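Local coordinates for predicted protein (Acinetobacter sp. RUH2624, PDB 4MEA), which hydrolyses epoxides, most likely to vicinal diols, as a secreted epoxide hydrolase of the Cif group with an alpha/beta hydrolase fold, at residues T111-I116 / A139-L143; V144-G149 / K261-I265. Residues are numbered along the deposited sequence.

Contact 1: T111-I116 / A139-L143; sequences TSKILI and ASYPL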
ATOM      1  N   THR A 111      21.084  12.666  -0.013  1.00 14.98           N
ATOM      2  CA  THR A 111      20.635  13.379   1.184  1.00  7.29           C
ATOM      3  C   THR A 111      21.747  13.407   2.236  1.00  7.68           C
ATOM      4  O   THR A 111      21.899  14.384   2.970  1.00 15.15           O
ATOM      5  CB  THR A 111      19.357  12.728   1.783  1.00 14.33           C
ATOM      6  OG1 THR A 111      19.619  11.350   2.076  1.00 10.11           O
ATOM      7  CG2 THR A 111      18.206  12.804   0.786  1.00 10.59           C
ATOM      8  N   SER A 112      22.523  12.329   2.315  1.00  9.32           N
ATOM      9  CA  SER A 112      23.666  12.306   3.233  1.00 14.52           C
ATOM     10  C   SER A 112      24.702  13.370   2.856  1.00 18.87           C
ATOM     11  O   SER A 112      25.304  14.021   3.727  1.00 15.29           O
ATOM     12  CB  SER A 112      24.316  10.922   3.252  1.00 15.30           C
ATOM     13  OG  SER A 112      23.602  10.022   4.088  1.00 14.33           O
ATOM     14  N   LYS A 113      24.922  13.537   1.556  1.00 16.00           N
ATOM     15  CA  LYS A 113      25.875  14.540   1.082  1.00 16.87           C
ATOM     16  C   LYS A 113      25.395  15.954   1.420  1.00 16.84           C
ATOM     17  O   LYS A 113      26.171  16.796   1.872  1.00 13.71           O
ATOM     18  CB  LYS A 113      26.116  14.419  -0.426  1.00 14.75           C
ATOM     19  CG  LYS A 113      27.299  15.275  -0.907  1.00 25.23           C
ATOM     20  CD  LYS A 113      27.458  15.284  -2.421  1.00 35.96           C
ATOM     21  CE  LYS A 113      26.820  16.529  -3.038  1.00 49.40           C
ATOM     22  NZ  LYS A 113      27.087  16.663  -4.505  1.00 49.09           N
ATOM     23  N   ILE A 114      24.111  16.212   1.193  1.00  9.74           N
ATOM     24  CA  ILE A 114      23.539  17.517   1.495  1.00 13.86           C
ATOM     25  C   ILE A 114      23.590  17.802   2.994  1.00 13.75           C
ATOM     26  O   ILE A 114      23.971  18.893   3.419  1.00 15.49           O
ATOM     27  CB  ILE A 114      22.086  17.627   0.973  1.00 18.42           C
ATOM     28  CG1 ILE A 114      22.075  17.654  -0.563  1.00 13.85           C
ATOM     29  CG2 ILE A 114      21.392  18.865   1.569  1.00 19.16           C
ATOM     30  CD1 ILE A 114      20.766  17.187  -1.184  1.00 10.85           C
ATOM     31  N   LEU A 115      23.227  16.808   3.799  1.00 12.58           N
ATOM     32  CA  LEU A 115      23.213  16.968   5.248  1.00 15.85           C
ATOM     33  C   LEU A 115      24.599  17.169   5.864  1.00 17.93           C
ATOM     34  O   LEU A 115      24.782  18.055   6.690  1.00 12.40           O
ATOM     35  CB  LEU A 115      22.512  15.778   5.909  1.00 15.71           C
ATOM     36  CG  LEU A 115      20.984  15.817   5.829  1.00 13.12           C
ATOM     37  CD1 LEU A 115      20.378  14.460   6.204  1.00 10.41           C
ATOM     38  CD2 LEU A 115      20.430  16.935   6.712  1.00 10.36           C
ATOM     39  N   ILE A 116      25.570  16.347   5.477  1.00 12.03           N
ATOM     40  CA  ILE A 116      26.889  16.410   6.110  1.00 11.63           C
ATOM     41  C   ILE A 116      27.533  17.789   5.926  1.00 15.14           C
ATOM     42  O   ILE A 116      28.165  18.315   6.841  1.00 20.65           O
ATOM     43  CB  ILE A 116      27.833  15.283   5.614  1.00 14.37           C
ATOM     44  CG1 ILE A 116      29.098  15.217   6.478  1.00 18.96           C
ATOM     45  CG2 ILE A 116      28.184  15.468   4.137  1.00 11.88           C
ATOM     46  CD1 ILE A 116      28.821  15.009   7.949  1.00 18.69           C
ATOM     47  N   ALA A 139      17.707   8.695   5.067  1.00 14.92           N
ATOM     48  CA  ALA A 139      18.545   9.796   4.603  1.00 10.34           C
ATOM     49  C   ALA A 139      20.008   9.689   5.042  1.00 14.17           C
ATOM     50  O   ALA A 139      20.894  10.277   4.415  1.00 17.01           O
ATOM     51  CB  ALA A 139      17.961  11.129   5.081  1.00  7.48           C
ATOM     52  N   SER A 140      20.261   8.932   6.104  1.00 10.03           N
ATOM     53  CA  SER A 140      21.470   9.151   6.900  1.00 11.30           C
ATOM     54  C   SER A 140      22.520   8.050   6.929  1.00 13.79           C
ATOM     55  O   SER A 140      23.622   8.294   7.415  1.00 12.90           O
ATOM     56  CB  SER A 140      21.090   9.469   8.357  1.00 11.53           C
ATOM     57  OG  SER A 140      20.236  10.599   8.437  1.00 11.76           O
ATOM     58  N   TYR A 141      22.226   6.844   6.453  1.00 12.35           N
ATOM     59  CA  TYR A 141      23.221   5.796   6.702  1.00 12.25           C
ATOM     60  C   TYR A 141      24.609   6.064   6.096  1.00 12.51           C
ATOM     61  O   TYR A 141      25.620   5.880   6.782  1.00 15.21           O
ATOM     62  CB  TYR A 141      22.749   4.360   6.406  1.00 10.79           C
ATOM     63  CG  TYR A 141      23.797   3.392   6.920  1.00  8.63           C
ATOM     64  CD1 TYR A 141      23.947   3.161   8.283  1.00 11.07           C
ATOM     65  CD2 TYR A 141      24.692   2.775   6.047  1.00 11.07           C
ATOM     66  CE1 TYR A 141      24.945   2.296   8.766  1.00 11.03           C
ATOM     67  CE2 TYR A 141      25.686   1.925   6.509  1.00  9.66           C
ATOM     68  CZ  TYR A 141      25.812   1.689   7.865  1.00 16.82           C
ATOM     69  OH  TYR A 141      26.811   0.847   8.314  1.00 15.98           O
ATOM     70  N   PRO A 142      24.671   6.485   4.818  1.00 13.34           N
ATOM     71  CA  PRO A 142      25.983   6.807   4.244  1.00 15.52           C
ATOM     72  C   PRO A 142      26.673   7.939   4.997  1.00 20.09           C
ATOM     73  O   PRO A 142      27.888   7.887   5.155  1.00 13.65           O
ATOM     74  CB  PRO A 142      25.649   7.229   2.811  1.00 10.82           C
ATOM     75  CG  PRO A 142      24.383   6.460   2.508  1.00 14.03           C
ATOM     76  CD  PRO A 142      23.611   6.496   3.793  1.00 10.84           C
ATOM     77  N   LEU A 143      25.918   8.930   5.462  1.00 16.21           N
ATOM     78  CA  LEU A 143      26.496   9.998   6.280  1.00 12.04           C
ATOM     79  C   LEU A 143      27.214   9.420   7.499  1.00 12.21           C
ATOM     80  O   LEU A 143      28.388   9.725   7.757  1.00 15.27           O
ATOM     81  CB  LEU A 143      25.415  10.996   6.721  1.00 10.84           C
ATOM     82  CG  LEU A 143      25.871  12.232   7.512  1.00 15.38           C
ATOM     83  CD1 LEU A 143      24.923  13.400   7.292  1.00 17.25           C
ATOM     84  CD2 LEU A 143      26.010  11.932   8.998  1.00 16.84           C
TER
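Two helices of the alpha/beta hydrolase fold cross here: 111-116 is part of helix 108-123, and 139-143 belongs to helix 136-146, which follows strand 128-133 and corresponds to the helix after the nucleophile elbow in this fold. Their axes pass 7.7 Å apart at -70°, close enough for small side chains to fill the crossing. S112 is the knob, seated among A139, S140, P142 and L143. Its chi1 of -81° (m) sends OG to the neighbouring backbone, where S112 OG donates to A139 O (2.7 Å) and accepts from L143 N (2.9 Å). The hydroxyl thus bridges a gap in helix 136-146, which is kinked at P142, a residue with no N-H to give, and L143 N lies 5.3 Å from A139 O, too far for a direct bond. T111, in the p rotamer, also brings OG1 to 2.9 Å from A139 O, but S107 O and A108 O compete for that one proton. S140 points away and bonds through OG to G136 O and Y130 OH; Y141, also turned away, packs edge-to-face on F288 and bonds K261 O. Beyond S112 the interface is apolar. L143, with chi1 t, lies over the next turn of helix 108-123, its CD1 being 3.7 Å from L115 CB and 3.9 Å from I116 CB.

Contact 2: V144-G149 / K261-I265; sequences VANNQG and KKLTI
Q148 lays its carboxamide over the backbone of K262-I265, and this one side chain makes all the hydrogen bonds between the segments. Residues 144-146 are the last turn of helix 136-146; after N147 (phi/psi -128/35) the chain is extended at Q148 (-69/131), and G149 takes 112/-63, where a side chain would jam against the carbonyl O of Q148. Segment 261-265 is irregular, turning at K261 (-62/41), extended at K262 and L263, and bent again at T264 (-105/-4). The segments run in the same order: A145 CA lies 5.9 Å from K261 CA, and Q148 CA 6.6 Å from I265 CA. With chi1 -64° (m), chi2 -179° (t) and chi3 77°, Q148 puts OE1 2.7 Å from T264 N and 3.3 Å from I265 N, both donors to it; T264 OG1 is 3.2 Å from Q148 OE1. On the other side of the amide, Q148 NE2 donates to K262 O and to A145 O, each at 3.1 Å, the second bond tying the loop back to the helix end. Beneath, V144 (chi1 t) sets CG1 3.6 Å from L263 CD2, and Q148 CB lies 3.7 Å from I265 CG2; F156 of strand 151-157 touches both V144 and L263. A145 CB packs 3.6 Å from K261 O, the carbonyl that accepts from Y141 OH. Side-chain-to-backbone hydrogen bonds thus link the lead-ins to neighbouring parallel strands: one neutral amide, both donor and acceptor, joins a helix end and its following turn to an irregular loop without any charge.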
ATOM      1  N   VAL A 144      26.513   8.576   8.248  1.00  5.80           N
ATOM      2  CA  VAL A 144      27.079   7.976   9.452  1.00 11.04           C
ATOM      3  C   VAL A 144      28.236   7.018   9.158  1.00 20.07           C
ATOM      4  O   VAL A 144      29.297   7.107   9.780  1.00 15.86           O
ATOM      5  CB  VAL A 144      25.992   7.247  10.275  1.00 11.04           C
ATOM      6  CG1 VAL A 144      26.625   6.459  11.422  1.00 12.26           C
ATOM      7  CG2 VAL A 144      24.970   8.259  10.799  1.00 14.92           C
ATOM      8  N   ALA A 145      28.026   6.104   8.216  1.00 17.49           N
ATOM      9  CA  ALA A 145      29.041   5.115   7.858  1.00 14.99           C
ATOM     10  C   ALA A 145      30.324   5.749   7.302  1.00 14.11           C
ATOM     11  O   ALA A 145      31.420   5.278   7.583  1.00 17.29           O
ATOM     12  CB  ALA A 145      28.478   4.108   6.864  1.00 11.06           C
ATOM     13  N   ASN A 146      30.188   6.811   6.511  1.00  9.67           N
ATOM     14  CA  ASN A 146      31.355   7.443   5.904  1.00 11.31           C
ATOM     15  C   ASN A 146      32.055   8.461   6.800  1.00 23.72           C
ATOM     16  O   ASN A 146      33.122   8.968   6.450  1.00 24.33           O
ATOM     17  CB  ASN A 146      30.978   8.107   4.577  1.00 16.45           C
ATOM     18  CG  ASN A 146      30.746   7.100   3.477  1.00 24.04           C
ATOM     19  OD1 ASN A 146      31.373   6.043   3.456  1.00 27.29           O
ATOM     20  ND2 ASN A 146      29.834   7.412   2.561  1.00 26.17           N
ATOM     21  N   ASN A 147      31.450   8.773   7.943  1.00 17.47           N
ATOM     22  CA  ASN A 147      31.992   9.804   8.828  1.00 15.24           C
ATOM     23  C   ASN A 147      32.155   9.335  10.262  1.00 16.52           C
ATOM     24  O   ASN A 147      31.976  10.103  11.211  1.00 14.00           O
ATOM     25  CB  ASN A 147      31.139  11.074   8.774  1.00 15.68           C
ATOM     26  CG  ASN A 147      31.169  11.734   7.410  1.00 18.96           C
ATOM     27  OD1 ASN A 147      32.105  12.467   7.092  1.00 18.79           O
ATOM     28  ND2 ASN A 147      30.147  11.473   6.590  1.00 16.86           N
ATOM     29  N   GLN A 148      32.506   8.066  10.426  1.00 15.09           N
ATOM     30  CA  GLN A 148      32.709   7.529  11.759  1.00 18.15           C
ATOM     31  C   GLN A 148      33.961   8.140  12.378  1.00 24.32           C
ATOM     32  O   GLN A 148      35.022   8.179  11.753  1.00 23.09           O
ATOM     33  CB  GLN A 148      32.784   6.007  11.710  1.00 14.41           C
ATOM     34  CG  GLN A 148      31.477   5.410  11.245  1.00 21.65           C
ATOM     35  CD  GLN A 148      31.503   3.912  11.214  1.00 19.06           C
ATOM     36  OE1 GLN A 148      31.412   3.258  12.252  1.00 22.33           O
ATOM     37  NE2 GLN A 148      31.625   3.350  10.017  1.00 15.23           N
ATOM     38  N   GLY A 149      33.827   8.612  13.613  1.00 21.59           N
ATOM     39  CA  GLY A 149      34.872   9.402  14.238  1.00 23.17           C
ATOM     40  C   GLY A 149      34.379  10.827  14.409  1.00 17.85           C
ATOM     41  O   GLY A 149      34.256  11.310  15.531  1.00 26.87           O
ATOM     42  N   LYS A 261      32.014  -1.155   5.395  1.00 34.49           N
ATOM     43  CA  LYS A 261      31.496   0.080   6.002  1.00 23.43           C
ATOM     44  C   LYS A 261      30.305  -0.140   6.932  1.00 21.10           C
ATOM     45  O   LYS A 261      29.342   0.630   6.923  1.00 19.49           O
ATOM     46  CB  LYS A 261      31.119   1.097   4.924  1.00 16.10           C
ATOM     47  CG  LYS A 261      32.304   1.818   4.303  1.00 25.47           C
ATOM     48  CD  LYS A 261      32.888   2.833   5.277  1.00 31.12           C
ATOM     49  CE  LYS A 261      33.933   3.716   4.603  1.00 42.84           C
ATOM     50  NZ  LYS A 261      35.156   2.946   4.231  1.00 46.07           N
ATOM     51  N   LYS A 262      30.371  -1.200   7.724  1.00 17.45           N
ATOM     52  CA  LYS A 262      29.465  -1.374   8.845  1.00 27.95           C
ATOM     53  C   LYS A 262      29.848  -0.366   9.922  1.00 27.63           C
ATOM     54  O   LYS A 262      30.837   0.362   9.781  1.00 21.40           O
ATOM     55  CB  LYS A 262      29.571  -2.787   9.407  1.00 29.19           C
ATOM     56  CG  LYS A 262      29.214  -3.873   8.413  1.00 35.46           C
ATOM     57  CD  LYS A 262      29.466  -5.252   9.004  1.00 44.49           C
ATOM     58  CE  LYS A 262      29.128  -6.346   8.000  1.00 54.77           C
ATOM     59  NZ  LYS A 262      29.461  -7.703   8.525  1.00 58.78           N
ATOM     60  N   LEU A 263      29.064  -0.329  10.992  1.00 17.82           N
ATOM     61  CA  LEU A 263      29.308   0.601  12.087  1.00 21.24           C
ATOM     62  C   LEU A 263      30.315   0.061  13.102  1.00 24.43           C
ATOM     63  O   LEU A 263      30.091  -0.983  13.719  1.00 22.48           O
ATOM     64  CB  LEU A 263      27.994   0.962  12.784  1.00 23.97           C
ATOM     65  CG  LEU A 263      27.022   1.766  11.913  1.00 27.67           C
ATOM     66  CD1 LEU A 263      25.748   2.077  12.687  1.00 29.97           C
ATOM     67  CD2 LEU A 263      27.683   3.047  11.365  1.00 14.32           C
ATOM     68  N   THR A 264      31.423   0.786  13.260  1.00 28.47           N
ATOM     69  CA  THR A 264      32.461   0.441  14.230  1.00 25.70           C
ATOM     70  C   THR A 264      32.418   1.375  15.440  1.00 28.83           C
ATOM     71  O   THR A 264      33.175   1.209  16.390  1.00 37.12           O
ATOM     72  CB  THR A 264      33.873   0.491  13.597  1.00 21.29           C
ATOM     73  OG1 THR A 264      34.137   1.811  13.116  1.00 23.84           O
ATOM     74  CG2 THR A 264      33.977  -0.483  12.419  1.00 14.90           C
ATOM     75  N   ILE A 265      31.542   2.373  15.389  1.00 17.92           N
ATOM     76  CA  ILE A 265      31.300   3.237  16.537  1.00 13.42           C
ATOM     77  C   ILE A 265      30.106   2.668  17.289  1.00 18.81           C
ATOM     78  O   ILE A 265      29.333   1.890  16.725  1.00 21.06           O
ATOM     79  CB  ILE A 265      30.959   4.686  16.110  1.00 20.10           C
ATOM     80  CG1 ILE A 265      29.666   4.718  15.294  1.00 10.48           C
ATOM     81  CG2 ILE A 265      32.114   5.325  15.328  1.00 13.73           C
ATOM     82  CD1 ILE A 265      29.117   6.140  15.074  1.00 12.53           C
TER

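In the fold
Contact 1 and contact 2 follow each other along helix 136-146, their centres 12 Å apart on the same side of the chain's centre. Contact 1 closes at L143 and contact 2 opens at V144; the first joins the helix to helix 108-123, the second joins its C-terminal end to the loop between helix 246-258 and strand 267-272. They also touch directly: Y141 OH is 2.9 Å from K261 O, a probable hydrogen bond. The helix connects strands 128-133 and 151-157, neighbours in the eight-stranded sheet, with 267-272 next in order. Together the contacts fix this crossover helix to elements before and far after it in the alpha/beta hydrolase fold.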